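Local coordinates for inorganic pyrophosphatase (Thermus thermophilus, PDB 2PRD), which catalyses the magnesium-dependent hydrolysis of inorganic pyrophosphate to two phosphate ions and works as a homohexamer, at residues Ala1-Gly9 and Tyr55-Ala63; Leu69-Leu79 and Lys104-Leu115. One frame throughout, in Å; residues are numbered along the deposited sequence.

Overall arrangement
The chain opens with an irregular N-terminal arm, and contact 1 lays this arm, residues 1-9, against residues 55-63, where strand 54-57 runs out into a loop. That closes a span of 45 residues holding strands 15-22, 28-33 and 38-44. Contact 2 follows in series: strand 70-74 pairs with the end of strand 101-109, with the long strand 84-97 in between, so the two contacts neither nest nor cross. Their centres lie about 16 Å apart, yet they join directly, because strands 54-57 and 70-74 are antiparallel neighbours in one mixed sheet. Contact 1 thus ties the arm to that sheet, and contact 2 joins two strands within it.

Contact 1. Residues Ala1-Gly9 and Tyr55-Ala63; sequences ANLKSLPVG and YGFIPSTLA
Ser60 turns its OG away from its own carbonyl carbon and beside its backbone N (chi1 -70°), which carries the hydroxyl to Leu6 O, while Phe57 CG lies between its backbone N and carbonyl carbon (chi1 69°), which turns the ring to Lys4. The OG of Ser60 donates to Leu6 O over a short 2.6 Å. Two residues earlier in the arm, Lys4 O accepts from Ser60 N at 2.9 Å, with an N-H...O angle of 158°. One serine therefore holds two backbone oxygens of the arm, one with its main chain and one with its side chain. Both donors lie above the carbonyl planes rather than on a lone pair.

Pro59, the residue before Ser60, fits against the same part of the arm. Its CB packs 3.6 Å from Leu6 CB and also lies close to the carbonyl oxygens of Leu3 and Leu6. The Lys4 side chain crosses that of Phe57 at about a right angle, its CG coming within 3.4 Å of Phe57 CZ, while Leu3 O lies near the ring plane at an edge. Farther along, Val8 CG2 presses against Ile58 CG2 at 3.5 Å, a tight fit for two methyls. At the start of the arm Asn2 OD1 accepts from Lys4 N, an Asx turn.

Tyr32 of strand 28-33 touches both Lys4 and Phe57, and Tyr172 of helix 158-173 lies against Ser5 and Ser60. Val16 and Met18 of strand 15-22 pack on Ile58, and His17 of that same strand bonds Pro7 O through its ND1 and pairs with Val8 through the backbone.

Contact 2. Residues Leu69-Leu79 and Lys104-Leu115; sequences LDGLVLSTYPL and KVIGVVAEDQRL
Gly71 to Leu74 run parallel to Val105 to Val108, the strand axes 4.3 Å apart at closest approach and 23° from exact alignment, with five N-H...O bonds passing from Val105 N to Asp70 O at one end to Val109 N to Leu74 O at the other. At the first end Asp70 and Lys104 lie side by side, and Lys104 NZ makes a salt bridge of 3.0 Å to the anti lone pair of Asp70 OD2. Tyr55 OH is a close partner of the same oxygen, modelled too near for an exact length, and NZ also pairs with Asp102. Asp70 and Asp102 are predicted magnesium ligands, so this end of the strands probably borders the active site in the mixed beta-sheet core of the pyrophosphatase fold.

On one face of the sheet Leu72 CB meets Ile106 CD1 at 3.9 Å, and Leu74 packs beside Val108. Val73, on the opposite face, reaches past the last bridged pair with CG1 to Val109 CG2 at 3.7 Å.

Beyond the strands, Asp112 CG lies opposite its backbone N (chi1 -179°), extending the carboxylate to Thr76. Thr76 OG1 is modelled so close to Asp112 OD2 that the length of this hydrogen bond is doubtful; a water bridges Thr76 N to that oxygen. Asp112 OD1 takes Arg114 N and Arg114 NH1 from opposite faces of the carboxylate. The Arg114 guanidinium, with Tyr77 OH over one face, joins two neighbouring subunits: NH2 forms a salt bridge with Glu131 of the third subunit, and NH1 bonds Leu45 O of the second.

Contact 1. Residues Ala1-Gly9 and Tyr55-Ala63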
loop_
_atom_site.group_PDB
_atom_site.type_symbol
_atom_site.label_atom_id
_atom_site.label_comp_id
_atom_site.label_asym_id
_atom_site.label_seq_id
_atom_site.Cartn_x
_atom_site.Cartn_y
_atom_site.Cartn_z
ATOM N N ALA A 1 -9.345 5.404 26.781
ATOM C CA ALA A 1 -9.592 6.135 28.050
ATOM C C ALA A 1 -10.553 7.294 27.756
ATOM O O ALA A 1 -11.794 7.212 27.638
ATOM C CB ALA A 1 -8.249 6.658 28.558
ATOM N N ASN A 2 -9.922 8.435 27.647
ATOM C CA ASN A 2 -10.452 9.735 27.301
ATOM C C ASN A 2 -9.181 10.524 26.876
ATOM O O ASN A 2 -8.482 11.085 27.695
ATOM C CB ASN A 2 -11.320 10.488 28.245
ATOM C CG ASN A 2 -12.139 11.563 27.513
ATOM O OD1 ASN A 2 -11.706 12.151 26.514
ATOM N ND2 ASN A 2 -13.345 11.822 28.008
ATOM N N LEU A 3 -8.951 10.330 25.583
ATOM C CA LEU A 3 -7.786 10.897 24.909
ATOM C C LEU A 3 -7.755 12.386 25.031
ATOM O O LEU A 3 -6.643 12.949 25.171
ATOM C CB LEU A 3 -7.684 10.268 23.521
ATOM C CG LEU A 3 -7.752 8.718 23.520
ATOM C CD1 LEU A 3 -7.691 8.224 22.089
ATOM C CD2 LEU A 3 -6.664 8.142 24.367
ATOM N N LYS A 4 -8.907 13.059 25.134
ATOM C CA LYS A 4 -8.931 14.513 25.237
ATOM C C LYS A 4 -8.378 15.067 26.515
ATOM O O LYS A 4 -8.148 16.293 26.574
ATOM C CB LYS A 4 -10.354 15.030 25.005
ATOM C CG LYS A 4 -10.674 14.874 23.502
ATOM C CD LYS A 4 -12.114 15.339 23.280
ATOM C CE LYS A 4 -12.515 16.124 24.529
ATOM N NZ LYS A 4 -13.187 17.407 24.124
ATOM N N SER A 5 -8.210 14.201 27.495
ATOM C CA SER A 5 -7.736 14.631 28.811
ATOM C C SER A 5 -6.394 14.055 29.212
ATOM O O SER A 5 -6.015 14.194 30.386
ATOM C CB SER A 5 -8.779 14.443 29.899
ATOM O OG SER A 5 -9.179 13.092 30.031
ATOM N N LEU A 6 -5.708 13.443 28.250
ATOM C CA LEU A 6 -4.351 12.961 28.493
ATOM C C LEU A 6 -3.521 14.212 28.806
ATOM O O LEU A 6 -3.921 15.310 28.419
ATOM C CB LEU A 6 -3.853 12.414 27.152
ATOM C CG LEU A 6 -4.404 11.021 26.813
ATOM C CD1 LEU A 6 -3.479 10.398 25.777
ATOM C CD2 LEU A 6 -4.402 10.160 28.044
ATOM N N PRO A 7 -2.406 14.016 29.480
ATOM C CA PRO A 7 -1.504 15.112 29.840
ATOM C C PRO A 7 -0.901 15.678 28.568
ATOM O O PRO A 7 -0.645 14.878 27.660
ATOM C CB PRO A 7 -0.427 14.444 30.680
ATOM C CG PRO A 7 -0.975 13.107 31.067
ATOM C CD PRO A 7 -1.942 12.707 29.978
ATOM N N VAL A 8 -0.661 16.976 28.569
ATOM C CA VAL A 8 -0.111 17.629 27.386
ATOM C C VAL A 8 1.367 17.358 27.213
ATOM O O VAL A 8 1.912 17.600 26.119
ATOM C CB VAL A 8 -0.371 19.144 27.387
ATOM C CG1 VAL A 8 0.366 19.761 28.552
ATOM C CG2 VAL A 8 0.115 19.732 26.065
ATOM N N GLY A 9 2.011 16.922 28.266
ATOM C CA GLY A 9 3.432 16.585 28.218
ATOM C C GLY A 9 4.318 17.520 28.994
ATOM O O GLY A 9 4.092 18.717 29.083
ATOM N N TYR A 55 -3.166 14.602 11.116
ATOM C CA TYR A 55 -3.986 15.551 11.846
ATOM C C TYR A 55 -4.526 15.076 13.185
ATOM O O TYR A 55 -5.069 13.987 13.302
ATOM C CB TYR A 55 -5.126 15.989 10.891
ATOM C CG TYR A 55 -6.049 17.053 11.456
ATOM C CD1 TYR A 55 -5.674 18.394 11.386
ATOM C CD2 TYR A 55 -7.279 16.759 12.016
ATOM C CE1 TYR A 55 -6.506 19.413 11.877
ATOM C CE2 TYR A 55 -8.120 17.747 12.477
ATOM C CZ TYR A 55 -7.715 19.057 12.411
ATOM O OH TYR A 55 -8.525 20.073 12.893
ATOM N N GLY A 56 -4.464 15.971 14.216
ATOM C CA GLY A 56 -5.008 15.424 15.509
ATOM C C GLY A 56 -5.174 16.659 16.396
ATOM O O GLY A 56 -5.161 17.730 15.819
ATOM N N PHE A 57 -5.246 16.410 17.672
ATOM C CA PHE A 57 -5.446 17.516 18.621
ATOM C C PHE A 57 -4.500 17.442 19.775
ATOM O O PHE A 57 -3.998 16.327 20.004
ATOM C CB PHE A 57 -6.925 17.438 19.101
ATOM C CG PHE A 57 -7.275 16.270 19.977
ATOM C CD1 PHE A 57 -7.000 16.246 21.339
ATOM C CD2 PHE A 57 -7.926 15.160 19.453
ATOM C CE1 PHE A 57 -7.302 15.171 22.126
ATOM C CE2 PHE A 57 -8.236 14.061 20.232
ATOM C CZ PHE A 57 -7.950 14.065 21.582
ATOM N N ILE A 58 -4.297 18.558 20.503
ATOM C CA ILE A 58 -3.422 18.503 21.709
ATOM C C ILE A 58 -4.266 18.200 22.921
ATOM O O ILE A 58 -5.175 18.999 23.174
ATOM C CB ILE A 58 -2.617 19.816 21.863
ATOM C CG1 ILE A 58 -1.788 20.098 20.597
ATOM C CG2 ILE A 58 -1.682 19.631 23.075
ATOM C CD1 ILE A 58 -0.844 21.299 20.694
ATOM N N PRO A 59 -4.108 17.099 23.647
ATOM C CA PRO A 59 -4.936 16.794 24.802
ATOM C C PRO A 59 -4.768 17.819 25.922
ATOM O O PRO A 59 -3.663 18.378 26.085
ATOM C CB PRO A 59 -4.527 15.372 25.159
ATOM C CG PRO A 59 -3.115 15.259 24.637
ATOM C CD PRO A 59 -3.091 16.067 23.380
ATOM N N SER A 60 -5.847 18.108 26.663
ATOM C CA SER A 60 -5.798 19.062 27.763
ATOM C C SER A 60 -5.514 20.499 27.365
ATOM O O SER A 60 -4.663 21.166 27.979
ATOM C CB SER A 60 -4.664 18.695 28.726
ATOM O OG SER A 60 -5.055 17.488 29.403
ATOM N N THR A 61 -6.181 20.919 26.320
ATOM C CA THR A 61 -6.066 22.286 25.809
ATOM C C THR A 61 -7.514 22.618 25.403
ATOM O O THR A 61 -8.346 21.702 25.251
ATOM C CB THR A 61 -5.126 22.552 24.658
ATOM O OG1 THR A 61 -5.513 21.785 23.507
ATOM C CG2 THR A 61 -3.672 22.231 24.967
ATOM N N LEU A 62 -7.751 23.905 25.335
ATOM C CA LEU A 62 -9.124 24.308 24.952
ATOM C C LEU A 62 -8.943 25.533 24.088
ATOM O O LEU A 62 -8.334 26.453 24.635
ATOM C CB LEU A 62 -9.835 24.646 26.265
ATOM C CG LEU A 62 -11.325 24.914 26.184
ATOM C CD1 LEU A 62 -12.052 24.008 25.230
ATOM C CD2 LEU A 62 -11.894 24.815 27.614
ATOM N N ALA A 63 -9.354 25.466 22.837
ATOM C CA ALA A 63 -9.197 26.645 21.967
ATOM C C ALA A 63 -10.344 27.597 22.286
ATOM O O ALA A 63 -11.182 27.273 23.156
ATOM C CB ALA A 63 -9.054 26.225 20.532
#

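Contact 2. Residues Leu69-Leu79 and Lys104-Leu115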
loop_
_atom_site.group_PDB
_atom_site.type_symbol
_atom_site.label_atom_id
_atom_site.label_comp_id
_atom_site.label_asym_id
_atom_site.label_seq_id
_atom_site.Cartn_x
_atom_site.Cartn_y
_atom_site.Cartn_z
ATOM N N LEU A 69 -6.868 22.369 21.040
ATOM C CA LEU A 69 -6.141 22.973 19.872
ATOM C C LEU A 69 -5.768 21.899 18.848
ATOM O O LEU A 69 -5.172 20.855 19.189
ATOM C CB LEU A 69 -4.934 23.654 20.464
ATOM C CG LEU A 69 -3.937 24.456 19.667
ATOM C CD1 LEU A 69 -4.522 25.712 19.012
ATOM C CD2 LEU A 69 -2.778 24.853 20.595
ATOM N N ASP A 70 -6.114 22.071 17.577
ATOM C CA ASP A 70 -5.837 21.163 16.466
ATOM C C ASP A 70 -4.465 21.379 15.822
ATOM O O ASP A 70 -4.000 22.516 15.893
ATOM C CB ASP A 70 -6.763 21.576 15.274
ATOM C CG ASP A 70 -8.085 20.884 15.464
ATOM O OD1 ASP A 70 -8.029 19.891 16.217
ATOM O OD2 ASP A 70 -9.082 21.344 14.905
ATOM N N GLY A 71 -3.918 20.387 15.151
ATOM C CA GLY A 71 -2.618 20.622 14.506
ATOM C C GLY A 71 -2.312 19.610 13.429
ATOM O O GLY A 71 -2.912 18.545 13.446
ATOM N N LEU A 72 -1.391 19.993 12.566
ATOM C CA LEU A 72 -0.922 19.164 11.445
ATOM C C LEU A 72 0.532 18.790 11.619
ATOM O O LEU A 72 1.355 19.681 11.828
ATOM C CB LEU A 72 -1.139 19.997 10.182
ATOM C CG LEU A 72 -1.289 19.129 8.933
ATOM C CD1 LEU A 72 -2.707 18.567 8.862
ATOM C CD2 LEU A 72 -0.977 19.909 7.680
ATOM N N VAL A 73 0.876 17.507 11.603
ATOM C CA VAL A 73 2.246 17.037 11.818
ATOM C C VAL A 73 2.902 16.533 10.541
ATOM O O VAL A 73 2.292 15.793 9.762
ATOM C CB VAL A 73 2.211 15.864 12.805
ATOM C CG1 VAL A 73 3.588 15.381 13.251
ATOM C CG2 VAL A 73 1.377 16.222 14.027
ATOM N N LEU A 74 4.162 16.918 10.386
ATOM C CA LEU A 74 4.980 16.496 9.240
ATOM C C LEU A 74 5.620 15.203 9.706
ATOM O O LEU A 74 6.257 15.214 10.792
ATOM C CB LEU A 74 5.986 17.610 8.961
ATOM C CG LEU A 74 5.372 18.978 8.680
ATOM C CD1 LEU A 74 6.455 19.896 8.083
ATOM C CD2 LEU A 74 4.216 18.846 7.712
ATOM N N SER A 75 5.442 14.089 9.012
ATOM C CA SER A 75 6.022 12.825 9.467
ATOM C C SER A 75 6.723 12.145 8.288
ATOM O O SER A 75 6.357 12.546 7.192
ATOM C CB SER A 75 4.910 11.848 9.906
ATOM O OG SER A 75 3.847 11.953 8.952
ATOM N N THR A 76 7.617 11.231 8.602
ATOM C CA THR A 76 8.281 10.426 7.576
ATOM C C THR A 76 7.313 9.351 7.089
ATOM O O THR A 76 7.216 9.147 5.864
ATOM C CB THR A 76 9.561 9.706 8.068
ATOM O OG1 THR A 76 10.470 10.783 8.410
ATOM C CG2 THR A 76 10.241 8.953 6.936
ATOM N N TYR A 77 6.603 8.741 7.987
ATOM C CA TYR A 77 5.615 7.682 7.682
ATOM C C TYR A 77 4.298 8.055 8.366
ATOM O O TYR A 77 4.344 8.511 9.526
ATOM C CB TYR A 77 6.094 6.330 8.224
ATOM C CG TYR A 77 7.500 5.900 7.930
ATOM C CD1 TYR A 77 7.914 5.716 6.605
ATOM C CD2 TYR A 77 8.410 5.585 8.943
ATOM C CE1 TYR A 77 9.197 5.294 6.289
ATOM C CE2 TYR A 77 9.689 5.196 8.616
ATOM C CZ TYR A 77 10.065 5.028 7.312
ATOM O OH TYR A 77 11.342 4.593 7.004
ATOM N N PRO A 78 3.192 7.891 7.645
ATOM C CA PRO A 78 1.870 8.261 8.203
ATOM C C PRO A 78 1.640 7.496 9.488
ATOM O O PRO A 78 2.093 6.338 9.624
ATOM C CB PRO A 78 0.888 7.872 7.101
ATOM C CG PRO A 78 1.737 7.858 5.840
ATOM C CD PRO A 78 3.115 7.325 6.292
ATOM N N LEU A 79 0.953 8.132 10.416
ATOM C CA LEU A 79 0.651 7.513 11.723
ATOM C C LEU A 79 -0.691 6.868 11.680
ATOM O O LEU A 79 -1.236 6.683 10.555
ATOM C CB LEU A 79 0.846 8.631 12.772
ATOM C CG LEU A 79 2.246 9.284 12.701
ATOM C CD1 LEU A 79 2.272 10.647 13.356
ATOM C CD2 LEU A 79 3.255 8.359 13.419
ATOM N N LYS A 104 -4.194 26.585 13.526
ATOM C CA LYS A 104 -3.786 25.152 13.706
ATOM C C LYS A 104 -2.310 25.156 13.999
ATOM O O LYS A 104 -1.626 26.023 13.445
ATOM C CB LYS A 104 -4.175 24.406 12.406
ATOM C CG LYS A 104 -5.715 24.392 12.390
ATOM C CD LYS A 104 -6.298 23.454 11.383
ATOM C CE LYS A 104 -7.795 23.365 11.401
ATOM N NZ LYS A 104 -8.432 23.378 12.742
ATOM N N VAL A 105 -1.837 24.253 14.843
ATOM C CA VAL A 105 -0.392 24.164 15.164
ATOM C C VAL A 105 0.296 23.349 14.076
ATOM O O VAL A 105 -0.364 22.466 13.510
ATOM C CB VAL A 105 -0.235 23.557 16.554
ATOM C CG1 VAL A 105 1.172 23.087 16.876
ATOM C CG2 VAL A 105 -0.707 24.551 17.634
ATOM N N ILE A 106 1.497 23.670 13.672
ATOM C CA ILE A 106 2.245 22.950 12.638
ATOM C C ILE A 106 3.356 22.275 13.454
ATOM O O ILE A 106 4.024 22.974 14.223
ATOM C CB ILE A 106 2.771 23.834 11.521
ATOM C CG1 ILE A 106 1.614 24.536 10.773
ATOM C CG2 ILE A 106 3.602 23.124 10.457
ATOM C CD1 ILE A 106 0.683 23.481 10.203
ATOM N N GLY A 107 3.500 20.941 13.337
ATOM C CA GLY A 107 4.592 20.353 14.137
ATOM C C GLY A 107 5.291 19.248 13.364
ATOM O O GLY A 107 4.894 18.976 12.237
ATOM N N VAL A 108 6.334 18.710 13.986
ATOM C CA VAL A 108 7.082 17.643 13.331
ATOM C C VAL A 108 7.198 16.533 14.376
ATOM O O VAL A 108 7.234 16.928 15.517
ATOM C CB VAL A 108 8.509 18.050 12.939
ATOM C CG1 VAL A 108 8.501 18.885 11.666
ATOM C CG2 VAL A 108 9.169 18.881 14.018
ATOM N N VAL A 109 7.280 15.301 13.927
ATOM C CA VAL A 109 7.487 14.196 14.871
ATOM C C VAL A 109 8.821 14.486 15.550
ATOM O O VAL A 109 9.841 14.567 14.864
ATOM C CB VAL A 109 7.537 12.911 14.040
ATOM C CG1 VAL A 109 8.023 11.690 14.790
ATOM C CG2 VAL A 109 6.091 12.663 13.551
ATOM N N ALA A 110 8.787 14.624 16.870
ATOM C CA ALA A 110 9.940 14.977 17.671
ATOM C C ALA A 110 11.024 13.916 17.685
ATOM O O ALA A 110 12.223 14.221 17.745
ATOM C CB ALA A 110 9.501 15.252 19.107
ATOM N N GLU A 111 10.612 12.664 17.656
ATOM C CA GLU A 111 11.588 11.554 17.707
ATOM C C GLU A 111 11.880 10.958 16.357
ATOM O O GLU A 111 11.834 9.743 16.271
ATOM C CB GLU A 111 11.083 10.473 18.670
ATOM C CG GLU A 111 10.933 10.962 20.104
ATOM C CD GLU A 111 12.275 11.197 20.773
ATOM O OE1 GLU A 111 13.272 10.547 20.413
ATOM O OE2 GLU A 111 12.376 12.053 21.681
ATOM N N ASP A 112 12.172 11.745 15.350
ATOM C CA ASP A 112 12.521 11.238 14.006
ATOM C C ASP A 112 13.720 12.114 13.613
ATOM O O ASP A 112 13.459 13.308 13.475
ATOM C CB ASP A 112 11.384 11.370 13.025
ATOM C CG ASP A 112 11.692 10.824 11.634
ATOM O OD1 ASP A 112 12.862 10.601 11.323
ATOM O OD2 ASP A 112 10.794 10.714 10.768
ATOM N N GLN A 113 14.901 11.518 13.574
ATOM C CA GLN A 113 16.124 12.236 13.202
ATOM C C GLN A 113 16.101 12.850 11.832
ATOM O O GLN A 113 16.852 13.821 11.584
ATOM C CB GLN A 113 17.353 11.301 13.296
ATOM C CG GLN A 113 17.524 10.889 14.766
ATOM C CD GLN A 113 18.780 10.046 14.955
ATOM O OE1 GLN A 113 19.793 10.453 14.394
ATOM N NE2 GLN A 113 18.732 8.955 15.703
ATOM N N ARG A 114 15.254 12.328 10.944
ATOM C CA ARG A 114 15.173 12.902 9.595
ATOM C C ARG A 114 14.560 14.283 9.629
ATOM O O ARG A 114 14.645 14.977 8.579
ATOM C CB ARG A 114 14.290 12.027 8.703
ATOM C CG ARG A 114 14.859 10.663 8.385
ATOM C CD ARG A 114 13.800 9.827 7.653
ATOM N NE ARG A 114 14.138 8.422 7.759
ATOM C CZ ARG A 114 13.912 7.595 8.760
ATOM N NH1 ARG A 114 13.312 7.847 9.908
ATOM N NH2 ARG A 114 14.370 6.358 8.543
ATOM N N LEU A 115 13.958 14.659 10.759
ATOM C CA LEU A 115 13.288 15.984 10.782
ATOM C C LEU A 115 13.877 16.972 11.756
ATOM O O LEU A 115 13.293 18.064 11.949
ATOM C CB LEU A 115 11.798 15.772 11.105
ATOM C CG LEU A 115 11.069 14.739 10.241
ATOM C CD1 LEU A 115 9.710 14.349 10.835
ATOM C CD2 LEU A 115 10.885 15.321 8.852
HETATM O O HOH W 1 8.042 10.811 11.140
#